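Local coordinates for protein insecticidal Delta-Endotoxin Cry8Ea1 (Bacillus Thuringiensis, PDB 3EB7) that kills larvae of the underground pest Holotrichia parallela, probably by making pores in gut-cell membranes as other three-domain Cry toxins do, at residues A[9-14]-A[400-405]; A[340-345]-A[410-415]; A[473-478]-A[577-582]; A[503-508]-A[528-533]. All blocks are in the same frame, centred on the assembly; numbering follows the deposited sequence.

Contact 1: A[9-14]-A[400-405]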
loop_
_atom_site.group_PDB
_atom_site.type_symbol
_atom_site.label_atom_id
_atom_site.label_comp_id
_atom_site.label_asym_id
_atom_site.label_seq_id
_atom_site.Cartn_x
_atom_site.Cartn_y
_atom_site.Cartn_z
ATOM N N THR A 9 10.372 5.204 8.020
ATOM C CA THR A 9 10.487 6.417 7.215
ATOM C C THR A 9 9.503 6.446 6.054
ATOM O O THR A 9 8.800 7.437 5.844
ATOM C CB THR A 9 11.915 6.547 6.658
ATOM O OG1 THR A 9 12.826 6.583 7.765
ATOM C CG2 THR A 9 12.068 7.829 5.820
ATOM N N ALA A 10 9.478 5.357 5.298
ATOM C CA ALA A 10 8.644 5.219 4.125
ATOM C C ALA A 10 7.161 5.271 4.487
ATOM O O ALA A 10 6.373 5.892 3.766
ATOM C CB ALA A 10 8.978 3.911 3.414
ATOM N N ILE A 11 6.770 4.631 5.592
ATOM C CA ILE A 11 5.345 4.658 5.997
ATOM C C ILE A 11 4.919 6.054 6.403
ATOM O O ILE A 11 3.818 6.509 6.071
ATOM C CB ILE A 11 5.038 3.647 7.115
ATOM C CG1 ILE A 11 4.850 2.251 6.505
ATOM C CG2 ILE A 11 3.803 4.041 7.878
ATOM C CD1 ILE A 11 4.772 1.143 7.526
ATOM N N SER A 12 5.809 6.739 7.123
ATOM C CA SER A 12 5.569 8.086 7.581
ATOM C C SER A 12 5.410 9.061 6.396
ATOM O O SER A 12 4.537 9.952 6.395
ATOM C CB SER A 12 6.760 8.490 8.453
ATOM O OG SER A 12 6.767 9.881 8.689
ATOM N N LEU A 13 6.284 8.898 5.398
ATOM C CA LEU A 13 6.281 9.724 4.213
ATOM C C LEU A 13 5.013 9.527 3.428
ATOM O O LEU A 13 4.390 10.520 3.072
ATOM C CB LEU A 13 7.514 9.461 3.345
ATOM C CG LEU A 13 8.670 10.465 3.342
ATOM C CD1 LEU A 13 8.696 11.460 4.515
ATOM C CD2 LEU A 13 9.940 9.696 3.295
ATOM N N VAL A 14 4.580 8.280 3.195
ATOM C CA VAL A 14 3.306 8.105 2.474
ATOM C C VAL A 14 2.101 8.628 3.245
ATOM O O VAL A 14 1.177 9.164 2.653
ATOM C CB VAL A 14 3.031 6.690 1.858
ATOM C CG1 VAL A 14 4.244 6.127 1.196
ATOM C CG2 VAL A 14 2.488 5.767 2.852
ATOM N N PRO A 400 4.869 -0.051 11.394
ATOM C CA PRO A 400 4.877 1.010 12.414
ATOM C C PRO A 400 3.799 2.042 12.212
ATOM O O PRO A 400 3.234 2.138 11.126
ATOM C CB PRO A 400 6.275 1.668 12.258
ATOM C CG PRO A 400 6.641 1.430 10.834
ATOM C CD PRO A 400 6.082 0.010 10.544
ATOM N N PRO A 401 3.497 2.824 13.259
ATOM C CA PRO A 401 2.626 3.994 13.079
ATOM C C PRO A 401 3.270 5.042 12.146
ATOM O O PRO A 401 4.480 4.977 11.876
ATOM C CB PRO A 401 2.459 4.537 14.514
ATOM C CG PRO A 401 2.802 3.435 15.387
ATOM C CD PRO A 401 3.878 2.649 14.669
ATOM N N GLU A 402 2.454 5.976 11.669
ATOM C CA GLU A 402 2.873 6.973 10.705
ATOM C C GLU A 402 3.679 8.092 11.369
ATOM O O GLU A 402 4.291 8.924 10.685
ATOM C CB GLU A 402 1.640 7.567 9.982
ATOM C CG GLU A 402 1.068 6.611 8.939
ATOM C CD GLU A 402 -0.187 7.126 8.229
ATOM O OE1 GLU A 402 -0.517 8.335 8.386
ATOM O OE2 GLU A 402 -0.836 6.305 7.508
ATOM N N THR A 403 3.653 8.101 12.699
ATOM C CA THR A 403 4.368 9.075 13.521
ATOM C C THR A 403 4.522 8.518 14.944
ATOM O O THR A 403 3.781 7.603 15.355
ATOM C CB THR A 403 3.599 10.425 13.577
ATOM O OG1 THR A 403 4.394 11.403 14.244
ATOM C CG2 THR A 403 2.283 10.295 14.346
ATOM N N LEU A 404 5.486 9.061 15.685
ATOM C CA LEU A 404 5.557 8.855 17.127
ATOM C C LEU A 404 5.081 10.103 17.919
ATOM O O LEU A 404 5.017 10.082 19.154
ATOM C CB LEU A 404 6.967 8.435 17.538
ATOM C CG LEU A 404 7.460 7.087 16.991
ATOM C CD1 LEU A 404 8.950 6.909 17.275
ATOM C CD2 LEU A 404 6.642 5.882 17.516
ATOM N N ASP A 405 4.714 11.170 17.210
ATOM C CA ASP A 405 4.179 12.385 17.854
ATOM C C ASP A 405 2.738 12.273 18.368
ATOM O O ASP A 405 2.134 13.284 18.794
ATOM C CB ASP A 405 4.239 13.556 16.882
ATOM C CG ASP A 405 5.651 13.873 16.457
ATOM O OD1 ASP A 405 6.594 13.376 17.140
ATOM O OD2 ASP A 405 5.801 14.615 15.443
HETATM O O HOH W 1 3.443 10.652 8.763
#
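Glu402 O is the polar meeting point between helix 2-20 and the loop that runs past it. Water 1 donates to this carbonyl oxygen at 2.7 Å and also to Ser12 O at 2.7 Å, bridging the helix backbone to the loop backbone. The hydroxyl of Ser12 lies near the same oxygen: OG is anti to its own backbone N (chi1 166°), and at 3.3 Å from Glu402 O it can form at most a weak hydrogen bond. Ser12 CA adds a C-H...O contact, 3.5 Å from Glu402 O. Within the helix, Ser12 O has a further partner in the hydroxyl of Thr16.

Apolar contact comes from the two branches of Ile11. Its extended CG1 branch carries CD1 onto the Pro400 ring, where CD1 sits a tight 3.5 Å from Pro400 CD. The other branch, CG2, touches the aliphatic part of Glu402, 3.9 Å from CG, and the two side chains cross at about a right angle. Leu213 of helix 198-220 also packs against Ile11, so that side chain is held between a neighbouring helix and the loop.

Pro400 O and the backbone of Glu402 are bonded in turn to Ser413 and Ala411. The contact thus seats the first long helix of the N-terminal helical bundle on a proline-rich loop of the following beta domain, an interdomain interface of the three-domain Cry toxin fold.

Contact 2: A[340-345]-A[410-415]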
loop_
_atom_site.group_PDB
_atom_site.type_symbol
_atom_site.label_atom_id
_atom_site.label_comp_id
_atom_site.label_asym_id
_atom_site.label_seq_id
_atom_site.Cartn_x
_atom_site.Cartn_y
_atom_site.Cartn_z
ATOM N N ASP A 340 -10.687 -1.853 14.160
ATOM C CA ASP A 340 -9.338 -1.770 13.663
ATOM C C ASP A 340 -8.392 -2.302 14.736
ATOM O O ASP A 340 -8.192 -1.636 15.774
ATOM C CB ASP A 340 -8.982 -0.303 13.374
ATOM C CG ASP A 340 -9.569 0.204 12.040
ATOM O OD1 ASP A 340 -10.205 -0.558 11.288
ATOM O OD2 ASP A 340 -9.422 1.399 11.747
ATOM N N VAL A 341 -7.844 -3.499 14.511
ATOM C CA VAL A 341 -6.735 -3.989 15.300
ATOM C C VAL A 341 -5.423 -3.362 14.783
ATOM O O VAL A 341 -4.925 -3.728 13.742
ATOM C CB VAL A 341 -6.668 -5.504 15.259
ATOM C CG1 VAL A 341 -5.484 -6.007 16.036
ATOM C CG2 VAL A 341 -7.955 -6.088 15.823
ATOM N N TYR A 342 -4.885 -2.398 15.522
ATOM C CA TYR A 342 -3.706 -1.659 15.077
ATOM C C TYR A 342 -2.364 -2.243 15.535
ATOM O O TYR A 342 -1.321 -1.837 15.050
ATOM C CB TYR A 342 -3.841 -0.170 15.437
ATOM C CG TYR A 342 -4.058 0.099 16.900
ATOM C CD1 TYR A 342 -2.967 0.252 17.777
ATOM C CD2 TYR A 342 -5.353 0.179 17.423
ATOM C CE1 TYR A 342 -3.175 0.462 19.168
ATOM C CE2 TYR A 342 -5.567 0.400 18.795
ATOM C CZ TYR A 342 -4.481 0.552 19.653
ATOM O OH TYR A 342 -4.714 0.756 20.999
ATOM N N LYS A 343 -2.388 -3.200 16.457
ATOM C CA LYS A 343 -1.150 -3.804 16.944
ATOM C C LYS A 343 -1.433 -5.173 17.485
ATOM O O LYS A 343 -2.444 -5.393 18.137
ATOM C CB LYS A 343 -0.504 -2.952 18.038
ATOM C CG LYS A 343 0.724 -3.621 18.690
ATOM C CD LYS A 343 1.617 -2.607 19.364
ATOM C CE LYS A 343 1.639 -2.730 20.837
ATOM N NZ LYS A 343 2.934 -3.266 21.313
ATOM N N THR A 344 -0.553 -6.112 17.163
ATOM C CA THR A 344 -0.605 -7.431 17.709
ATOM C C THR A 344 0.752 -7.618 18.337
ATOM O O THR A 344 1.766 -7.167 17.778
ATOM C CB THR A 344 -0.868 -8.540 16.624
ATOM O OG1 THR A 344 0.165 -8.530 15.620
ATOM C CG2 THR A 344 -2.250 -8.349 15.970
ATOM N N LEU A 345 0.765 -8.256 19.508
ATOM C CA LEU A 345 1.997 -8.647 20.150
ATOM C C LEU A 345 1.854 -10.133 20.387
ATOM O O LEU A 345 0.977 -10.540 21.120
ATOM C CB LEU A 345 2.168 -7.848 21.444
ATOM C CG LEU A 345 3.544 -7.792 22.146
ATOM C CD1 LEU A 345 3.717 -8.997 23.023
ATOM C CD2 LEU A 345 4.753 -7.698 21.226
ATOM N N GLU A 410 -3.984 6.613 17.388
ATOM C CA GLU A 410 -4.288 7.697 16.448
ATOM C C GLU A 410 -3.503 7.614 15.135
ATOM O O GLU A 410 -4.060 7.892 14.095
ATOM C CB GLU A 410 -4.128 9.081 17.098
ATOM C CG GLU A 410 -5.001 9.219 18.373
ATOM C CD GLU A 410 -5.005 10.631 19.008
ATOM O OE1 GLU A 410 -6.125 11.103 19.379
ATOM O OE2 GLU A 410 -3.915 11.269 19.132
ATOM N N ALA A 411 -2.247 7.173 15.163
ATOM C CA ALA A 411 -1.395 7.243 13.977
ATOM C C ALA A 411 -1.071 5.895 13.273
ATOM O O ALA A 411 -0.215 5.838 12.385
ATOM C CB ALA A 411 -0.135 7.980 14.317
ATOM N N TYR A 412 -1.762 4.825 13.643
ATOM C CA TYR A 412 -1.495 3.516 13.087
ATOM C C TYR A 412 -1.641 3.514 11.546
ATOM O O TYR A 412 -2.493 4.207 11.001
ATOM C CB TYR A 412 -2.380 2.440 13.744
ATOM C CG TYR A 412 -3.868 2.620 13.601
ATOM C CD1 TYR A 412 -4.568 1.982 12.562
ATOM C CD2 TYR A 412 -4.605 3.410 14.526
ATOM C CE1 TYR A 412 -5.947 2.115 12.427
ATOM C CE2 TYR A 412 -6.004 3.565 14.387
ATOM C CZ TYR A 412 -6.660 2.903 13.340
ATOM O OH TYR A 412 -8.042 3.032 13.187
ATOM N N SER A 413 -0.785 2.757 10.861
ATOM C CA SER A 413 -0.794 2.766 9.393
ATOM C C SER A 413 -1.607 1.616 8.789
ATOM O O SER A 413 -2.055 1.737 7.651
ATOM C CB SER A 413 0.627 2.784 8.835
ATOM O OG SER A 413 1.389 1.691 9.322
ATOM N N HIS A 414 -1.816 0.540 9.557
ATOM C CA HIS A 414 -2.470 -0.684 9.098
ATOM C C HIS A 414 -3.358 -1.255 10.162
ATOM O O HIS A 414 -3.244 -0.899 11.341
ATOM C CB HIS A 414 -1.434 -1.757 8.677
ATOM C CG HIS A 414 -0.630 -1.364 7.480
ATOM N ND1 HIS A 414 0.351 -0.387 7.532
ATOM C CD2 HIS A 414 -0.697 -1.768 6.185
ATOM C CE1 HIS A 414 0.878 -0.229 6.326
ATOM N NE2 HIS A 414 0.263 -1.064 5.494
ATOM N N ARG A 415 -4.275 -2.128 9.723
ATOM C CA ARG A 415 -5.203 -2.829 10.614
ATOM C C ARG A 415 -5.125 -4.306 10.257
ATOM O O ARG A 415 -4.814 -4.625 9.096
ATOM C CB ARG A 415 -6.628 -2.312 10.414
ATOM C CG ARG A 415 -7.180 -2.654 9.052
ATOM C CD ARG A 415 -8.620 -2.336 8.939
ATOM N NE ARG A 415 -8.846 -0.913 8.727
ATOM C CZ ARG A 415 -8.535 -0.236 7.625
ATOM N NH1 ARG A 415 -7.999 -0.848 6.573
ATOM N NH2 ARG A 415 -8.794 1.061 7.568
HETATM O O HOH W 2 -10.329 2.655 9.606
#
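Tyr412 turns a ring face to Tyr342 and its hydroxyl to Asp340. Over the face sits Tyr342 CB, 3.3 Å from Tyr412 CG, and the two side chains cross at about a right angle. The Tyr342 ring itself leads away from this point; although the ring planes are only 28° apart, they are slid so far that the centroids stand 5.5 Å apart and the rings barely overlap. What meets the Tyr412 face is therefore mainly a methylene group rather than a second ring.

At the other end of Tyr412 the carboxylate of Asp340 stands steeply to the ring, with the planes 78° apart. Tyr412 OH donates to the anti lone pair of Asp340 OD2 at 2.6 Å, and OD2 lies in the plane of the ring. The other oxygen, OD1, takes the NE proton of Arg415 at 2.9 Å in a salt bridge. Here the acceptor lies in the guanidinium plane, but NE approaches from well above the carboxylate plane. Bending at chi3 (78°) turns NE back to Asp340, while NH2 reaches water 2 at 3.0 Å, and that water donates to OD2 at 2.6 Å. Arg415 NH1 points elsewhere, to Thr433 and the carbonyl of His434.

Arg439 makes a second salt bridge to OD1. With two arginines, a tyrosine hydroxyl and a water all directed at it, the buried carboxylate of Asp340 is probably ionised, its charge balanced locally where strands 340-352 and 414-422 of the second domain meet.

Contact 3: A[473-478]-A[577-582]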
loop_
_atom_site.group_PDB
_atom_site.type_symbol
_atom_site.label_atom_id
_atom_site.label_comp_id
_atom_site.label_asym_id
_atom_site.label_seq_id
_atom_site.Cartn_x
_atom_site.Cartn_y
_atom_site.Cartn_z
ATOM N N GLY A 473 -3.355 -1.992 -5.323
ATOM C CA GLY A 473 -4.387 -3.015 -5.042
ATOM C C GLY A 473 -4.875 -3.696 -6.325
ATOM O O GLY A 473 -4.515 -3.290 -7.399
ATOM N N ASP A 474 -5.724 -4.697 -6.210
ATOM C CA ASP A 474 -6.155 -5.461 -7.365
ATOM C C ASP A 474 -7.232 -4.791 -8.247
ATOM O O ASP A 474 -8.226 -4.243 -7.752
ATOM C CB ASP A 474 -6.666 -6.818 -6.914
ATOM C CG ASP A 474 -5.566 -7.701 -6.323
ATOM O OD1 ASP A 474 -4.386 -7.619 -6.781
ATOM O OD2 ASP A 474 -5.901 -8.483 -5.395
ATOM N N PRO A 475 -7.047 -4.836 -9.565
ATOM C CA PRO A 475 -8.134 -4.401 -10.456
ATOM C C PRO A 475 -9.188 -5.533 -10.560
ATOM O O PRO A 475 -8.906 -6.664 -10.148
ATOM C CB PRO A 475 -7.428 -4.282 -11.802
ATOM C CG PRO A 475 -6.343 -5.405 -11.746
ATOM C CD PRO A 475 -5.855 -5.329 -10.299
ATOM N N ILE A 476 -10.361 -5.248 -11.143
ATOM C CA ILE A 476 -11.286 -6.311 -11.562
ATOM C C ILE A 476 -11.115 -6.480 -13.083
ATOM O O ILE A 476 -11.043 -5.496 -13.791
ATOM C CB ILE A 476 -12.794 -6.041 -11.128
ATOM C CG1 ILE A 476 -12.950 -5.881 -9.600
ATOM C CG2 ILE A 476 -13.752 -7.141 -11.602
ATOM C CD1 ILE A 476 -12.304 -6.938 -8.817
ATOM N N SER A 477 -11.039 -7.722 -13.562
ATOM C CA SER A 477 -10.773 -8.045 -14.988
ATOM C C SER A 477 -11.996 -8.613 -15.712
ATOM O O SER A 477 -12.767 -9.348 -15.118
ATOM C CB SER A 477 -9.643 -9.087 -15.106
ATOM O OG SER A 477 -8.514 -8.685 -14.337
ATOM N N PHE A 478 -12.157 -8.298 -16.999
ATOM C CA PHE A 478 -13.181 -8.950 -17.830
ATOM C C PHE A 478 -12.563 -9.475 -19.111
ATOM O O PHE A 478 -11.872 -8.744 -19.800
ATOM C CB PHE A 478 -14.332 -8.001 -18.140
ATOM C CG PHE A 478 -14.939 -7.387 -16.915
ATOM C CD1 PHE A 478 -14.422 -6.204 -16.377
ATOM C CD2 PHE A 478 -16.008 -7.997 -16.272
ATOM C CE1 PHE A 478 -14.955 -5.658 -15.204
ATOM C CE2 PHE A 478 -16.562 -7.437 -15.102
ATOM C CZ PHE A 478 -16.035 -6.277 -14.568
ATOM N N VAL A 577 -9.429 -8.308 -23.080
ATOM C CA VAL A 577 -9.487 -8.071 -21.638
ATOM C C VAL A 577 -9.697 -6.580 -21.355
ATOM O O VAL A 577 -9.117 -5.716 -22.016
ATOM C CB VAL A 577 -8.195 -8.655 -20.917
ATOM C CG1 VAL A 577 -6.929 -7.777 -21.175
ATOM C CG2 VAL A 577 -8.414 -8.922 -19.384
ATOM N N VAL A 578 -10.593 -6.292 -20.418
ATOM C CA VAL A 578 -10.730 -4.986 -19.784
ATOM C C VAL A 578 -10.404 -5.121 -18.274
ATOM O O VAL A 578 -11.067 -5.895 -17.557
ATOM C CB VAL A 578 -12.176 -4.461 -19.949
ATOM C CG1 VAL A 578 -12.358 -3.049 -19.366
ATOM C CG2 VAL A 578 -12.600 -4.491 -21.410
ATOM N N TYR A 579 -9.394 -4.387 -17.804
ATOM C CA TYR A 579 -9.145 -4.224 -16.362
ATOM C C TYR A 579 -9.754 -2.933 -15.879
ATOM O O TYR A 579 -9.515 -1.879 -16.480
ATOM C CB TYR A 579 -7.663 -4.127 -16.063
ATOM C CG TYR A 579 -6.860 -5.285 -16.512
ATOM C CD1 TYR A 579 -6.276 -5.267 -17.752
ATOM C CD2 TYR A 579 -6.700 -6.423 -15.705
ATOM C CE1 TYR A 579 -5.537 -6.300 -18.198
ATOM C CE2 TYR A 579 -5.957 -7.511 -16.165
ATOM C CZ TYR A 579 -5.363 -7.425 -17.418
ATOM O OH TYR A 579 -4.563 -8.437 -17.955
ATOM N N ILE A 580 -10.537 -2.993 -14.815
ATOM C CA ILE A 580 -11.067 -1.773 -14.180
ATOM C C ILE A 580 -10.402 -1.524 -12.813
ATOM O O ILE A 580 -10.418 -2.378 -11.943
ATOM C CB ILE A 580 -12.603 -1.793 -14.079
ATOM C CG1 ILE A 580 -13.203 -1.958 -15.485
ATOM C CG2 ILE A 580 -13.107 -0.491 -13.405
ATOM C CD1 ILE A 580 -14.717 -1.930 -15.462
ATOM N N ASP A 581 -9.768 -0.374 -12.674
ATOM C CA ASP A 581 -8.985 -0.042 -11.479
ATOM C C ASP A 581 -9.850 0.653 -10.445
ATOM O O ASP A 581 -10.101 0.105 -9.377
ATOM C CB ASP A 581 -7.762 0.824 -11.829
ATOM C CG ASP A 581 -7.111 1.508 -10.584
ATOM O OD1 ASP A 581 -6.562 2.608 -10.750
ATOM O OD2 ASP A 581 -7.122 0.968 -9.440
ATOM N N ARG A 582 -10.310 1.850 -10.764
ATOM C CA ARG A 582 -11.025 2.644 -9.795
ATOM C C ARG A 582 -12.003 3.591 -10.462
ATOM O O ARG A 582 -11.868 3.918 -11.641
ATOM C CB ARG A 582 -10.027 3.449 -8.958
ATOM C CG ARG A 582 -9.130 4.417 -9.757
ATOM C CD ARG A 582 -8.297 5.212 -8.767
ATOM N NE ARG A 582 -7.218 6.023 -9.344
ATOM C CZ ARG A 582 -5.918 5.751 -9.213
ATOM N NH1 ARG A 582 -4.994 6.556 -9.737
ATOM N NH2 ARG A 582 -5.535 4.661 -8.571
HETATM O O HOH W 3 -10.050 -2.345 -8.077
HETATM O O HOH W 4 -7.071 -1.408 -8.328
#
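Phe478 CG and Ile580 CG1, on side chains that share one face of the sheet, are each anti to their own carbonyl carbon (chi1 -54° and -58°). Ile580 then runs on extended, which brings its CD1 to 3.7 Å from Phe478 CE1. Val578 and Ile476 have their CB atoms on that face as well.

On the reverse face Ser477 sits across from Tyr579. The hydroxyl oxygen Ser477 OG approaches the ring obliquely, 3.2 Å from Tyr579 CD2, while Pro475 lies alongside the same ring and points the same way, its CG 4.1 Å from Tyr579 CD2. Val577 CG2 covers part of a ring face near the rim, and Trp536 also touches this tyrosine.

The backbones are joined as an antiparallel pair, with hydrogen-bonded pairs at Ile476-Ile580 and Phe478-Val578 flanking the non-hydrogen-bonded Ser477-Tyr579. The straightest bond is Ile580 N to Ile476 O, 2.8 Å at 175°; Phe478 N to Val578 O is shorter, at 2.7 Å. Beyond the strand pairing, water 3 lies 2.7 Å from Asp474 O and 2.8 Å from Asp581 O.

Phe478 and Ile580 also pack on Val566, and Ile580 on Ile564, both in strand 559-567 of the facing sheet. A short strand added to a long C-terminal one, with its apolar face turned to a second sheet, fits the beta-sandwich of the third Cry domain.

Contact 4: A[503-508]-A[528-533]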
loop_
_atom_site.group_PDB
_atom_site.type_symbol
_atom_site.label_atom_id
_atom_site.label_comp_id
_atom_site.label_asym_id
_atom_site.label_seq_id
_atom_site.Cartn_x
_atom_site.Cartn_y
_atom_site.Cartn_z
ATOM N N ILE A 503 -13.342 6.710 -14.900
ATOM C CA ILE A 503 -12.981 5.369 -14.518
ATOM C C ILE A 503 -11.597 5.080 -15.050
ATOM O O ILE A 503 -11.355 5.246 -16.227
ATOM C CB ILE A 503 -14.008 4.326 -15.063
ATOM C CG1 ILE A 503 -15.397 4.533 -14.444
ATOM C CG2 ILE A 503 -13.574 2.907 -14.748
ATOM C CD1 ILE A 503 -16.362 5.111 -15.378
ATOM N N ARG A 504 -10.687 4.657 -14.179
ATOM C CA ARG A 504 -9.341 4.281 -14.605
ATOM C C ARG A 504 -9.346 2.824 -15.086
ATOM O O ARG A 504 -9.805 1.923 -14.376
ATOM C CB ARG A 504 -8.329 4.498 -13.466
ATOM C CG ARG A 504 -6.867 4.462 -13.913
ATOM C CD ARG A 504 -5.923 5.115 -12.839
ATOM N NE ARG A 504 -4.520 5.041 -13.259
ATOM C CZ ARG A 504 -3.528 4.532 -12.533
ATOM N NH1 ARG A 504 -3.752 4.066 -11.299
ATOM N NH2 ARG A 504 -2.295 4.496 -13.039
ATOM N N TYR A 505 -8.862 2.601 -16.307
ATOM C CA TYR A 505 -8.911 1.267 -16.895
ATOM C C TYR A 505 -7.721 0.969 -17.791
ATOM O O TYR A 505 -6.975 1.838 -18.150
ATOM C CB TYR A 505 -10.208 1.063 -17.682
ATOM C CG TYR A 505 -10.190 1.750 -19.040
ATOM C CD1 TYR A 505 -10.572 3.080 -19.165
ATOM C CD2 TYR A 505 -9.754 1.068 -20.195
ATOM C CE1 TYR A 505 -10.559 3.722 -20.407
ATOM C CE2 TYR A 505 -9.722 1.701 -21.433
ATOM C CZ TYR A 505 -10.136 3.024 -21.530
ATOM O OH TYR A 505 -10.109 3.666 -22.741
ATOM N N CYS A 506 -7.565 -0.295 -18.140
ATOM C CA CYS A 506 -6.635 -0.702 -19.156
ATOM C C CYS A 506 -7.360 -1.801 -19.957
ATOM O O CYS A 506 -7.958 -2.719 -19.350
ATOM C CB CYS A 506 -5.354 -1.218 -18.501
ATOM S SG CYS A 506 -4.169 -1.952 -19.666
ATOM N N SER A 507 -7.340 -1.715 -21.294
ATOM C CA SER A 507 -7.884 -2.814 -22.134
ATOM C C SER A 507 -7.114 -3.027 -23.420
ATOM O O SER A 507 -6.477 -2.113 -23.910
ATOM C CB SER A 507 -9.340 -2.581 -22.486
ATOM O OG SER A 507 -9.478 -1.376 -23.203
ATOM N N SER A 508 -7.166 -4.260 -23.929
ATOM C CA SER A 508 -6.674 -4.617 -25.252
ATOM C C SER A 508 -7.783 -4.456 -26.317
ATOM O O SER A 508 -7.542 -4.701 -27.492
ATOM C CB SER A 508 -6.180 -6.069 -25.247
ATOM O OG SER A 508 -7.203 -6.936 -24.761
ATOM N N ASN A 528 -11.925 3.337 -25.935
ATOM C CA ASN A 528 -10.982 2.714 -26.835
ATOM C C ASN A 528 -9.918 1.930 -26.090
ATOM O O ASN A 528 -9.679 2.145 -24.908
ATOM C CB ASN A 528 -10.344 3.780 -27.734
ATOM C CG ASN A 528 -11.326 4.350 -28.778
ATOM O OD1 ASN A 528 -12.234 3.665 -29.234
ATOM N ND2 ASN A 528 -11.094 5.581 -29.188
ATOM N N LYS A 529 -9.301 1.002 -26.794
ATOM C CA LYS A 529 -8.306 0.143 -26.217
ATOM C C LYS A 529 -7.055 0.959 -25.901
ATOM O O LYS A 529 -6.794 1.958 -26.559
ATOM C CB LYS A 529 -7.990 -1.024 -27.158
ATOM C CG LYS A 529 -7.209 -0.696 -28.394
ATOM C CD LYS A 529 -6.919 -1.999 -29.152
ATOM C CE LYS A 529 -5.682 -1.872 -29.995
ATOM N NZ LYS A 529 -5.018 -3.200 -30.280
ATOM N N SER A 530 -6.286 0.508 -24.921
ATOM C CA SER A 530 -5.217 1.320 -24.349
ATOM C C SER A 530 -3.933 0.515 -24.342
ATOM O O SER A 530 -2.879 1.016 -23.940
ATOM C CB SER A 530 -5.576 1.704 -22.910
ATOM O OG SER A 530 -5.520 0.533 -22.126
ATOM N N ALA A 531 -4.033 -0.749 -24.757
ATOM C CA ALA A 531 -2.904 -1.654 -24.635
ATOM C C ALA A 531 -2.925 -2.651 -25.762
ATOM O O ALA A 531 -3.989 -2.950 -26.278
ATOM C CB ALA A 531 -2.943 -2.372 -23.290
ATOM N N PRO A 532 -1.745 -3.188 -26.137
ATOM C CA PRO A 532 -1.808 -4.303 -27.105
ATOM C C PRO A 532 -2.289 -5.594 -26.427
ATOM O O PRO A 532 -2.461 -5.628 -25.199
ATOM C CB PRO A 532 -0.357 -4.426 -27.606
ATOM C CG PRO A 532 0.482 -3.911 -26.451
ATOM C CD PRO A 532 -0.343 -2.853 -25.757
ATOM N N ASN A 533 -2.529 -6.623 -27.229
ATOM C CA ASN A 533 -2.854 -7.952 -26.727
ATOM C C ASN A 533 -1.569 -8.620 -26.241
ATOM O O ASN A 533 -0.863 -9.248 -27.027
ATOM C CB ASN A 533 -3.449 -8.773 -27.874
ATOM C CG ASN A 533 -4.474 -9.793 -27.417
ATOM O OD1 ASN A 533 -5.620 -9.751 -27.859
ATOM N ND2 ASN A 533 -4.078 -10.699 -26.540
#
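Tyr505 reaches from the strand to the loop 528-533 with its ring. Its CB packs by the carbonyl of Tyr579 on the neighbouring strand; chi1 of 77° sets CG between the backbone N and the carbonyl carbon, and from there the ring extends to the loop. Farther out, CE2 passes Ser530 CB at 4.4 Å, while Phe511 meets the ring edge-to-face. At the tip, OH donates to Asn528 O at 2.7 Å; the oxygen lies at the ring edge, in its plane, and the hydroxyl lies in the plane of the carbonyl.

Where strand 498-507 ends, Ser530 grips the backbone of Ser507 on both its polar atoms. Ser507 N donates to Ser530 OG at 3.0 Å, and Ser530 N returns a nearly straight bond of 2.8 Å to Ser507 O, with an angle of 172° at the hydrogen. Ala531 N adds a weak bond to the same Ser507 O. Ser530 OG has a further partner in Asn543 O, which ties it to the chain leading into strand 545-548.

Alongside these bonds, Cys506 SG rests 3.8 Å from Ala531 CB, and the extended Lys529 chain brings CD to 3.2 Å from Ser508 O. Ser508 CA meets Ala531 O at 3.3 Å. Every hydrogen bond here involves a main-chain atom: an irregular loop meets both backbone polar atoms of Ser507, and no salt bridge joins the two segments.

Overall arrangement
From the N terminus, helix 2-20 contributes the first half of contact 1, whose loop closes only after the rest of the helical domain and much of the second domain. Contact 2 opens within that loop, at strand 340-352, and closes just beyond 400-405, so the two cross; they also touch, where Thr403 packs on Ala411, linking the helical bundle to the second domain. Contacts 3 and 4 both come after contacts 1 and 2 in the chain, across its centre. Contact 4 falls wholly between the halves of contact 3, and both belong to the C-terminal sandwich, where strands 498-507 and 578-588 are neighbours. Contacts 2 and 3 have centres about 29 Å apart.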